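Local coordinates for deoxyhypusine synthase, putative (Entamoeba histolytica, PDB 7L9R), which probably acts as a deoxyhypusine synthase, a transferase that uses NAD and spermidine to begin the conversion of a lysine of the translation factor eIF5A into hypusine, at residues Ile125-Phe133 against Met196-Ile207; Thr183-Leu192 against Arg241-Leu252. All blocks are in the same frame, centred on the assembly; numbering follows the deposited sequence.

Contact 1 of 2, residues Ile125-Phe133 against Met196-Ile207; sequences IETDIMKCF and MGERLNDTTSVI
The carboxylate of Asp128 faces the first turn of helix 206-212 and takes its leading N-H groups: Val206 N gives to OD1 at 2.9 Å and Ile207 N to OD2 at 2.9 Å, with N-H...O angles of 164° and 163°. Both oxygens are met on their syn sides, somewhat out of the carboxylate plane, so the two bonds hold the group in a fork. CG lies anti to the backbone N of Asp128 (chi1 -174°), which swings the acid across to the helix end. OD1 is also in a salt bridge with Arg103 of helix 102-111, so each oxygen of the acid has a partner. Ser205 holds the N-cap position, but its hydroxyl bonds to Thr208 OG1. Further along, Asp202 OD1 accepts from Thr204 N (2.8 Å), through its anti lone pair, and from Thr204 OG1, which comes from above the carboxylate plane. Asp202 OD2 takes a water that also donates to Cys132 O, and a second water joins Lys131 O to Thr204 OG1, so two backbone carbonyls at the C-terminal end of 125-133 are bridged by water to the other segment. Cys132 SG sits between these polar groups and Leu200 CD2 (3.7 Å). Beside Asp128 the contact is apolar: Ile129 CG1 packs on Ile207 CD1 (3.7 Å), Ile125 CD1 on Ile207 CG2, and Ile125 CG2 on Met196 CE. An Asx turn at Asp202 overlaps the type I turn Asp202-Ser205 in the link between helices 189-200 and 206-212; the first two N-H groups of helix 206-212 bond to an aspartate of helix 124-130.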
loop_
_atom_site.group_PDB
_atom_site.type_symbol
_atom_site.label_atom_id
_atom_site.label_comp_id
_atom_site.label_asym_id
_atom_site.label_seq_id
_atom_site.Cartn_x
_atom_site.Cartn_y
_atom_site.Cartn_z
ATOM N N ILE B 125 8.832 -1.754 25.301
ATOM C CA ILE B 125 9.471 -1.638 26.606
ATOM C C ILE B 125 10.731 -2.497 26.664
ATOM O O ILE B 125 11.767 -2.074 27.195
ATOM C CB ILE B 125 8.469 -2.002 27.722
ATOM C CG1 ILE B 125 7.240 -1.091 27.644
ATOM C CG2 ILE B 125 9.116 -1.896 29.091
ATOM C CD1 ILE B 125 7.575 0.398 27.606
ATOM N N GLU B 126 10.668 -3.712 26.117
ATOM C CA GLU B 126 11.818 -4.607 26.196
ATOM C C GLU B 126 12.974 -4.101 25.341
ATOM O O GLU B 126 14.142 -4.328 25.679
ATOM C CB GLU B 126 11.410 -6.021 25.780
ATOM C CG GLU B 126 10.285 -6.608 26.623
ATOM C CD GLU B 126 8.904 -6.392 26.010
ATOM O OE1 GLU B 126 8.624 -5.268 25.533
ATOM O OE2 GLU B 126 8.098 -7.349 26.015
ATOM N N THR B 127 12.666 -3.414 24.238
ATOM C CA THR B 127 13.707 -2.800 23.419
ATOM C C THR B 127 14.417 -1.687 24.179
ATOM O O THR B 127 15.648 -1.584 24.130
ATOM C CB THR B 127 13.091 -2.267 22.127
ATOM O OG1 THR B 127 12.467 -3.350 21.435
ATOM C CG2 THR B 127 14.136 -1.617 21.221
ATOM N N ASP B 128 13.653 -0.859 24.901
ATOM C CA ASP B 128 14.242 0.221 25.687
ATOM C C ASP B 128 15.187 -0.334 26.748
ATOM O O ASP B 128 16.297 0.184 26.938
ATOM C CB ASP B 128 13.119 1.051 26.312
ATOM C CG ASP B 128 13.618 2.291 27.047
ATOM O OD1 ASP B 128 14.462 3.034 26.493
ATOM O OD2 ASP B 128 13.130 2.540 28.176
ATOM N N ILE B 129 14.774 -1.422 27.411
ATOM C CA ILE B 129 15.620 -2.110 28.383
ATOM C C ILE B 129 16.836 -2.722 27.697
ATOM O O ILE B 129 17.970 -2.600 28.178
ATOM C CB ILE B 129 14.807 -3.188 29.125
ATOM C CG1 ILE B 129 13.702 -2.558 29.973
ATOM C CG2 ILE B 129 15.718 -4.079 29.968
ATOM C CD1 ILE B 129 12.711 -3.573 30.525
ATOM N N MET B 130 16.609 -3.409 26.574
ATOM C CA MET B 130 17.683 -4.111 25.878
ATOM C C MET B 130 18.800 -3.158 25.465
ATOM O O MET B 130 19.985 -3.497 25.566
ATOM C CB MET B 130 17.106 -4.835 24.659
ATOM C CG MET B 130 18.097 -5.674 23.885
ATOM S SD MET B 130 17.338 -6.571 22.508
ATOM C CE MET B 130 15.858 -7.213 23.281
ATOM N N LYS B 131 18.444 -1.950 25.020
ATOM C CA LYS B 131 19.448 -0.986 24.590
ATOM C C LYS B 131 20.306 -0.464 25.734
ATOM O O LYS B 131 21.348 0.140 25.466
ATOM C CB LYS B 131 18.786 0.190 23.870
ATOM C CG LYS B 131 18.287 -0.158 22.482
ATOM C CD LYS B 131 17.686 1.041 21.784
ATOM C CE LYS B 131 17.562 0.783 20.285
ATOM N NZ LYS B 131 17.033 1.960 19.534
ATOM N N CYS B 132 19.918 -0.688 26.992
ATOM C CA CYS B 132 20.780 -0.312 28.106
ATOM C C CYS B 132 21.917 -1.301 28.325
ATOM O O CYS B 132 22.900 -0.954 28.988
ATOM C CB CYS B 132 19.969 -0.187 29.398
ATOM S SG CYS B 132 18.733 1.126 29.411
ATOM N N PHE B 133 21.808 -2.515 27.789
ATOM C CA PHE B 133 22.806 -3.555 28.009
ATOM C C PHE B 133 23.793 -3.695 26.861
ATOM O O PHE B 133 24.959 -4.027 27.099
ATOM C CB PHE B 133 22.116 -4.906 28.240
ATOM C CG PHE B 133 21.125 -4.892 29.374
ATOM C CD1 PHE B 133 21.376 -4.159 30.526
ATOM C CD2 PHE B 133 19.941 -5.598 29.285
ATOM C CE1 PHE B 133 20.461 -4.137 31.571
ATOM C CE2 PHE B 133 19.024 -5.586 30.327
ATOM C CZ PHE B 133 19.281 -4.855 31.468
ATOM N N MET B 196 9.438 -1.359 36.395
ATOM C CA MET B 196 10.616 -1.685 35.594
ATOM C C MET B 196 11.514 -0.463 35.418
ATOM O O MET B 196 12.744 -0.565 35.526
ATOM C CB MET B 196 10.183 -2.247 34.233
ATOM C CG MET B 196 9.728 -3.707 34.284
ATOM S SD MET B 196 9.337 -4.501 32.694
ATOM C CE MET B 196 7.669 -3.918 32.372
ATOM N N GLY B 197 10.916 0.706 35.174
ATOM C CA GLY B 197 11.706 1.917 35.058
ATOM C C GLY B 197 12.495 2.212 36.317
ATOM O O GLY B 197 13.679 2.547 36.252
ATOM N N GLU B 198 11.854 2.070 37.482
ATOM C CA GLU B 198 12.551 2.283 38.746
ATOM C C GLU B 198 13.633 1.236 38.962
ATOM O O GLU B 198 14.707 1.544 39.488
ATOM C CB GLU B 198 11.559 2.268 39.911
ATOM C CG GLU B 198 10.473 3.331 39.809
ATOM C CD GLU B 198 9.336 3.140 40.812
ATOM O OE1 GLU B 198 9.059 1.985 41.218
ATOM O OE2 GLU B 198 8.726 4.163 41.202
ATOM N N ARG B 199 13.363 -0.011 38.576
ATOM C CA ARG B 199 14.347 -1.070 38.766
ATOM C C ARG B 199 15.538 -0.892 37.832
ATOM O O ARG B 199 16.684 -1.126 38.227
ATOM C CB ARG B 199 13.684 -2.429 38.543
ATOM C CG ARG B 199 14.567 -3.619 38.848
ATOM C CD ARG B 199 13.920 -4.909 38.359
ATOM N NE ARG B 199 14.651 -6.078 38.827
ATOM C CZ ARG B 199 14.351 -6.753 39.927
ATOM N NH1 ARG B 199 13.323 -6.412 40.687
ATOM N NH2 ARG B 199 15.116 -7.782 40.286
ATOM N N LEU B 200 15.280 -0.490 36.586
ATOM C CA LEU B 200 16.349 -0.353 35.602
ATOM C C LEU B 200 17.308 0.771 35.983
ATOM O O LEU B 200 18.533 0.596 35.941
ATOM C CB LEU B 200 15.745 -0.098 34.223
ATOM C CG LEU B 200 16.719 -0.018 33.052
ATOM C CD1 LEU B 200 17.451 -1.346 32.890
ATOM C CD2 LEU B 200 15.985 0.366 31.779
ATOM N N ASN B 201 16.765 1.931 36.356
ATOM C CA ASN B 201 17.542 3.044 36.897
ATOM C C ASN B 201 18.689 3.422 35.963
ATOM O O ASN B 201 19.852 3.508 36.361
ATOM C CB ASN B 201 18.055 2.711 38.292
ATOM C CG ASN B 201 18.623 3.916 39.009
ATOM O OD1 ASN B 201 18.176 5.048 38.812
ATOM N ND2 ASN B 201 19.625 3.679 39.842
ATOM N N ASP B 202 18.342 3.626 34.693
ATOM C CA ASP B 202 19.283 3.975 33.638
ATOM C C ASP B 202 18.784 5.251 32.980
ATOM O O ASP B 202 17.699 5.257 32.391
ATOM C CB ASP B 202 19.390 2.842 32.611
ATOM C CG ASP B 202 20.548 3.022 31.649
ATOM O OD1 ASP B 202 20.684 4.123 31.063
ATOM O OD2 ASP B 202 21.321 2.049 31.478
ATOM N N THR B 203 19.571 6.328 33.060
ATOM C CA THR B 203 19.087 7.593 32.521
ATOM C C THR B 203 19.144 7.663 30.999
ATOM O O THR B 203 18.743 8.688 30.439
ATOM C CB THR B 203 19.870 8.780 33.102
ATOM O OG1 THR B 203 21.255 8.676 32.749
ATOM C CG2 THR B 203 19.717 8.838 34.620
ATOM N N THR B 204 19.580 6.606 30.308
ATOM C CA THR B 204 19.457 6.599 28.855
ATOM C C THR B 204 18.137 6.008 28.381
ATOM O O THR B 204 17.829 6.098 27.185
ATOM C CB THR B 204 20.609 5.828 28.196
ATOM O OG1 THR B 204 20.419 4.421 28.378
ATOM C CG2 THR B 204 21.968 6.253 28.774
ATOM N N SER B 205 17.349 5.423 29.277
ATOM C CA SER B 205 16.138 4.714 28.889
ATOM C C SER B 205 14.902 5.595 29.042
ATOM O O SER B 205 14.841 6.487 29.896
ATOM C CB SER B 205 15.966 3.441 29.716
ATOM O OG SER B 205 15.327 3.725 30.941
ATOM N N VAL B 206 13.915 5.332 28.187
ATOM C CA VAL B 206 12.633 6.022 28.275
ATOM C C VAL B 206 11.938 5.696 29.597
ATOM O O VAL B 206 11.452 6.595 30.299
ATOM C CB VAL B 206 11.753 5.657 27.063
ATOM C CG1 VAL B 206 10.337 6.184 27.240
ATOM C CG2 VAL B 206 12.374 6.188 25.759
ATOM N N ILE B 207 11.906 4.412 29.975
ATOM C CA ILE B 207 11.055 4.025 31.103
ATOM C C ILE B 207 11.600 4.548 32.430
ATOM O O ILE B 207 10.823 4.878 33.334
ATOM C CB ILE B 207 10.838 2.498 31.160
ATOM C CG1 ILE B 207 12.153 1.761 31.419
ATOM C CG2 ILE B 207 10.168 2.003 29.882
ATOM C CD1 ILE B 207 11.966 0.282 31.651
HETATM O O HOH W 1 21.016 2.996 26.108
HETATM O O HOH W 2 23.142 1.840 29.718
#

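Contact 2 of 2, residues Thr183-Leu192 against Arg241-Leu252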
loop_
_atom_site.group_PDB
_atom_site.type_symbol
_atom_site.label_atom_id
_atom_site.label_comp_id
_atom_site.label_asym_id
_atom_site.label_seq_id
_atom_site.Cartn_x
_atom_site.Cartn_y
_atom_site.Cartn_z
ATOM N N THR B 183 1.081 -10.999 45.331
ATOM C CA THR B 183 0.664 -11.597 44.071
ATOM C C THR B 183 -0.832 -11.877 43.991
ATOM O O THR B 183 -1.320 -12.245 42.917
ATOM C CB THR B 183 1.440 -12.896 43.836
ATOM O OG1 THR B 183 1.315 -13.290 42.465
ATOM C CG2 THR B 183 0.906 -14.004 44.737
ATOM N N SER B 184 -1.571 -11.704 45.089
ATOM C CA SER B 184 -2.998 -12.011 45.135
ATOM C C SER B 184 -3.877 -10.992 44.413
ATOM O O SER B 184 -5.061 -11.275 44.201
ATOM C CB SER B 184 -3.436 -12.155 46.598
ATOM O OG SER B 184 -3.655 -10.891 47.197
ATOM N N MET B 185 -3.344 -9.829 44.034
ATOM C CA MET B 185 -4.099 -8.849 43.261
ATOM C C MET B 185 -3.307 -8.479 42.013
ATOM O O MET B 185 -2.095 -8.213 42.102
ATOM C CB MET B 185 -4.408 -7.597 44.092
ATOM C CG MET B 185 -5.330 -7.846 45.285
ATOM S SD MET B 185 -7.020 -8.264 44.808
ATOM C CE MET B 185 -7.361 -6.923 43.663
ATOM N N PRO B 186 -3.937 -8.474 40.837
ATOM C CA PRO B 186 -3.189 -8.240 39.597
ATOM C C PRO B 186 -2.648 -6.826 39.462
ATOM O O PRO B 186 -3.203 -5.859 39.990
ATOM C CB PRO B 186 -4.225 -8.520 38.500
ATOM C CG PRO B 186 -5.543 -8.306 39.163
ATOM C CD PRO B 186 -5.368 -8.729 40.587
ATOM N N PHE B 187 -1.525 -6.740 38.763
ATOM C CA PHE B 187 -0.873 -5.532 38.288
ATOM C C PHE B 187 -1.413 -5.136 36.914
ATOM O O PHE B 187 -1.912 -5.968 36.157
ATOM C CB PHE B 187 0.635 -5.762 38.218
ATOM C CG PHE B 187 1.258 -6.036 39.549
ATOM C CD1 PHE B 187 1.577 -4.993 40.402
ATOM C CD2 PHE B 187 1.450 -7.339 39.982
ATOM C CE1 PHE B 187 2.140 -5.243 41.646
ATOM C CE2 PHE B 187 1.999 -7.597 41.231
ATOM C CZ PHE B 187 2.346 -6.547 42.061
ATOM N N THR B 188 -1.308 -3.847 36.593
ATOM C CA THR B 188 -1.617 -3.424 35.239
ATOM C C THR B 188 -0.331 -3.229 34.456
ATOM O O THR B 188 0.751 -3.139 35.040
ATOM C CB THR B 188 -2.425 -2.123 35.239
ATOM O OG1 THR B 188 -1.563 -1.021 35.542
ATOM C CG2 THR B 188 -3.538 -2.191 36.261
ATOM N N PRO B 189 -0.396 -3.183 33.123
ATOM C CA PRO B 189 0.834 -2.923 32.357
ATOM C C PRO B 189 1.530 -1.630 32.749
ATOM O O PRO B 189 2.751 -1.630 32.958
ATOM C CB PRO B 189 0.335 -2.897 30.909
ATOM C CG PRO B 189 -0.826 -3.825 30.922
ATOM C CD PRO B 189 -1.503 -3.619 32.250
ATOM N N SER B 190 0.783 -0.534 32.902
ATOM C CA SER B 190 1.415 0.738 33.242
ATOM C C SER B 190 2.109 0.662 34.598
ATOM O O SER B 190 3.180 1.253 34.786
ATOM C CB SER B 190 0.384 1.867 33.240
ATOM O OG SER B 190 -0.398 1.840 34.423
ATOM N N GLN B 191 1.522 -0.073 35.551
ATOM C CA GLN B 191 2.172 -0.251 36.846
ATOM C C GLN B 191 3.457 -1.061 36.721
ATOM O O GLN B 191 4.475 -0.712 37.327
ATOM C CB GLN B 191 1.229 -0.936 37.833
ATOM C CG GLN B 191 -0.005 -0.148 38.195
ATOM C CD GLN B 191 -0.980 -0.980 39.015
ATOM O OE1 GLN B 191 -0.717 -2.150 39.317
ATOM N NE2 GLN B 191 -2.111 -0.379 39.380
ATOM N N LEU B 192 3.422 -2.152 35.949
ATOM C CA LEU B 192 4.623 -2.955 35.734
ATOM C C LEU B 192 5.715 -2.139 35.063
ATOM O O LEU B 192 6.904 -2.309 35.363
ATOM C CB LEU B 192 4.282 -4.186 34.888
ATOM C CG LEU B 192 3.379 -5.232 35.554
ATOM C CD1 LEU B 192 3.065 -6.358 34.586
ATOM C CD2 LEU B 192 4.031 -5.780 36.817
ATOM N N ARG B 241 2.605 -16.940 38.952
ATOM C CA ARG B 241 1.415 -16.439 39.622
ATOM C C ARG B 241 1.116 -14.980 39.300
ATOM O O ARG B 241 0.110 -14.448 39.780
ATOM C CB ARG B 241 1.556 -16.644 41.131
ATOM C CG ARG B 241 1.714 -18.113 41.497
ATOM C CD ARG B 241 2.005 -18.306 42.967
ATOM N NE ARG B 241 3.433 -18.243 43.246
ATOM C CZ ARG B 241 4.061 -17.173 43.713
ATOM N NH1 ARG B 241 3.417 -16.042 43.945
ATOM N NH2 ARG B 241 5.368 -17.241 43.954
ATOM N N LEU B 242 1.969 -14.321 38.524
ATOM C CA LEU B 242 1.697 -12.958 38.095
ATOM C C LEU B 242 0.408 -12.906 37.284
ATOM O O LEU B 242 0.149 -13.767 36.437
ATOM C CB LEU B 242 2.866 -12.426 37.267
ATOM C CG LEU B 242 2.736 -11.020 36.685
ATOM C CD1 LEU B 242 2.700 -9.973 37.787
ATOM C CD2 LEU B 242 3.878 -10.743 35.714
ATOM N N MET B 243 -0.406 -11.891 37.552
ATOM C CA MET B 243 -1.626 -11.630 36.805
ATOM C C MET B 243 -1.563 -10.215 36.245
ATOM O O MET B 243 -0.996 -9.311 36.865
ATOM C CB MET B 243 -2.845 -11.817 37.699
ATOM C CG MET B 243 -2.955 -13.236 38.215
ATOM S SD MET B 243 -4.340 -13.549 39.318
ATOM C CE MET B 243 -4.298 -12.086 40.344
ATOM N N VAL B 244 -2.136 -10.024 35.058
ATOM C CA VAL B 244 -2.084 -8.738 34.370
ATOM C C VAL B 244 -3.507 -8.313 34.044
ATOM O O VAL B 244 -4.179 -8.947 33.220
ATOM C CB VAL B 244 -1.225 -8.785 33.099
ATOM C CG1 VAL B 244 -1.324 -7.468 32.344
ATOM C CG2 VAL B 244 0.233 -9.072 33.440
ATOM N N ASP B 245 -3.971 -7.249 34.697
ATOM C CA ASP B 245 -5.293 -6.697 34.454
ATOM C C ASP B 245 -5.218 -5.556 33.449
ATOM O O ASP B 245 -4.312 -4.719 33.503
ATOM C CB ASP B 245 -5.933 -6.185 35.742
ATOM C CG ASP B 245 -7.210 -5.404 35.480
ATOM O OD1 ASP B 245 -8.069 -5.904 34.716
ATOM O OD2 ASP B 245 -7.346 -4.281 36.009
ATOM N N LEU B 246 -6.181 -5.530 32.531
ATOM C CA LEU B 246 -6.256 -4.475 31.534
ATOM C C LEU B 246 -7.330 -3.438 31.839
ATOM O O LEU B 246 -7.283 -2.341 31.274
ATOM C CB LEU B 246 -6.515 -5.086 30.147
ATOM C CG LEU B 246 -5.359 -5.045 29.143
ATOM C CD1 LEU B 246 -4.058 -5.608 29.728
ATOM C CD2 LEU B 246 -5.757 -5.789 27.866
ATOM N N VAL B 247 -8.294 -3.750 32.709
ATOM C CA VAL B 247 -9.420 -2.841 32.897
ATOM C C VAL B 247 -8.976 -1.566 33.607
ATOM O O VAL B 247 -9.414 -0.464 33.251
ATOM C CB VAL B 247 -10.570 -3.541 33.647
ATOM C CG1 VAL B 247 -11.734 -2.573 33.872
ATOM C CG2 VAL B 247 -11.049 -4.768 32.881
ATOM N N GLN B 248 -8.100 -1.682 34.612
ATOM C CA GLN B 248 -7.683 -0.491 35.348
ATOM C C GLN B 248 -6.958 0.489 34.443
ATOM O O GLN B 248 -7.194 1.699 34.520
ATOM C CB GLN B 248 -6.788 -0.866 36.526
ATOM C CG GLN B 248 -7.495 -1.485 37.706
ATOM C CD GLN B 248 -6.514 -2.115 38.676
ATOM O OE1 GLN B 248 -5.766 -1.412 39.374
ATOM N NE2 GLN B 248 -6.495 -3.452 38.712
ATOM N N ASP B 249 -6.097 -0.015 33.553
ATOM C CA ASP B 249 -5.416 0.870 32.611
ATOM C C ASP B 249 -6.406 1.492 31.632
ATOM O O ASP B 249 -6.289 2.677 31.293
ATOM C CB ASP B 249 -4.319 0.104 31.866
ATOM C CG ASP B 249 -2.949 0.220 32.539
ATOM O OD1 ASP B 249 -2.847 0.868 33.603
ATOM O OD2 ASP B 249 -1.976 -0.349 32.002
ATOM N N LEU B 250 -7.399 0.712 31.186
ATOM C CA LEU B 250 -8.475 1.265 30.369
ATOM C C LEU B 250 -9.155 2.432 31.072
ATOM O O LEU B 250 -9.455 3.455 30.445
ATOM C CB LEU B 250 -9.502 0.178 30.050
ATOM C CG LEU B 250 -10.674 0.604 29.161
ATOM C CD1 LEU B 250 -10.218 0.944 27.747
ATOM C CD2 LEU B 250 -11.763 -0.450 29.159
ATOM N N ARG B 251 -9.402 2.300 32.376
ATOM C CA ARG B 251 -10.053 3.373 33.122
ATOM C C ARG B 251 -9.131 4.570 33.329
ATOM O O ARG B 251 -9.603 5.713 33.320
ATOM C CB ARG B 251 -10.561 2.842 34.464
ATOM C CG ARG B 251 -11.504 1.644 34.307
ATOM C CD ARG B 251 -12.308 1.338 35.569
ATOM N NE ARG B 251 -11.477 0.857 36.665
ATOM C CZ ARG B 251 -11.232 1.530 37.781
ATOM N NH1 ARG B 251 -11.770 2.718 38.008
ATOM N NH2 ARG B 251 -10.431 0.994 38.697
ATOM N N LEU B 252 -7.824 4.343 33.512
ATOM C CA LEU B 252 -6.905 5.466 33.690
ATOM C C LEU B 252 -6.866 6.352 32.455
ATOM O O LEU B 252 -7.064 7.569 32.544
ATOM C CB LEU B 252 -5.492 4.979 34.000
ATOM C CG LEU B 252 -5.100 4.554 35.406
ATOM C CD1 LEU B 252 -3.624 4.190 35.398
ATOM C CD2 LEU B 252 -5.381 5.679 36.401
HETATM O O HOH W 3 -0.232 -10.896 40.508
#
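Asp249 reaches from the first turn of helix 247-258 to the start of helix 189-200. Its CB leads toward that helix, and CG comes within 3.5 Å of Thr188 OG1. OD1 accepts two hydroxyls: Ser190 OG at 2.8 Å, on the syn side, and Thr188 OG1 at 3.0 Å, from above the carboxylate plane. OD2 takes Ser190 N at 2.9 Å through its syn lone pair, the N-H...O angle being 160°, and also lies against Pro189 CD. Thr188 OG1 in turn accepts from Gln191 N, while Gln191 OE1 receives a weak bond from Thr188 N, completing a capping box. Before the helices, the two segments meet in a single bridge, Phe187 with Val244: Phe187 N gives to Met243 O, and Asp245 N to Phe187 O (2.8 Å). Met243, bent at chi3 (-42°), brings CE to 3.5 Å from Pro186 CD, and Leu242 CD1 approaches the Phe187 ring obliquely. Phe187 and Leu192 lean on Ile177 of helix 160-179, Ser190 and Asp249 touch strand 216-218, an outermost strand of the parallel sheet within this chain, and Val244 N gives to Asp245 OD1 of the third subunit, whose Val244 N returns the bond to Asp245 OD1 here.

How the contacts relate
Both contacts use helix 189-200, contact 2 at its start and contact 1 at its end, with centres about 20 Å apart. Neither is wholly buried, but contact 1 lies nearer the centre of the chain, about 14 Å against 19 Å, and touches another subunit only at Thr204. Contact 2 buries more surface, 788 Å² against 496 Å², and runs along the interface with the third subunit. An aspartate meets the beginning of a helix in each. In contact 1 it binds backbone N-H groups alone across the segments, beside an isoleucine cluster; in contact 2 it also takes two hydroxyls, next to a backbone bridge that contact 1 lacks.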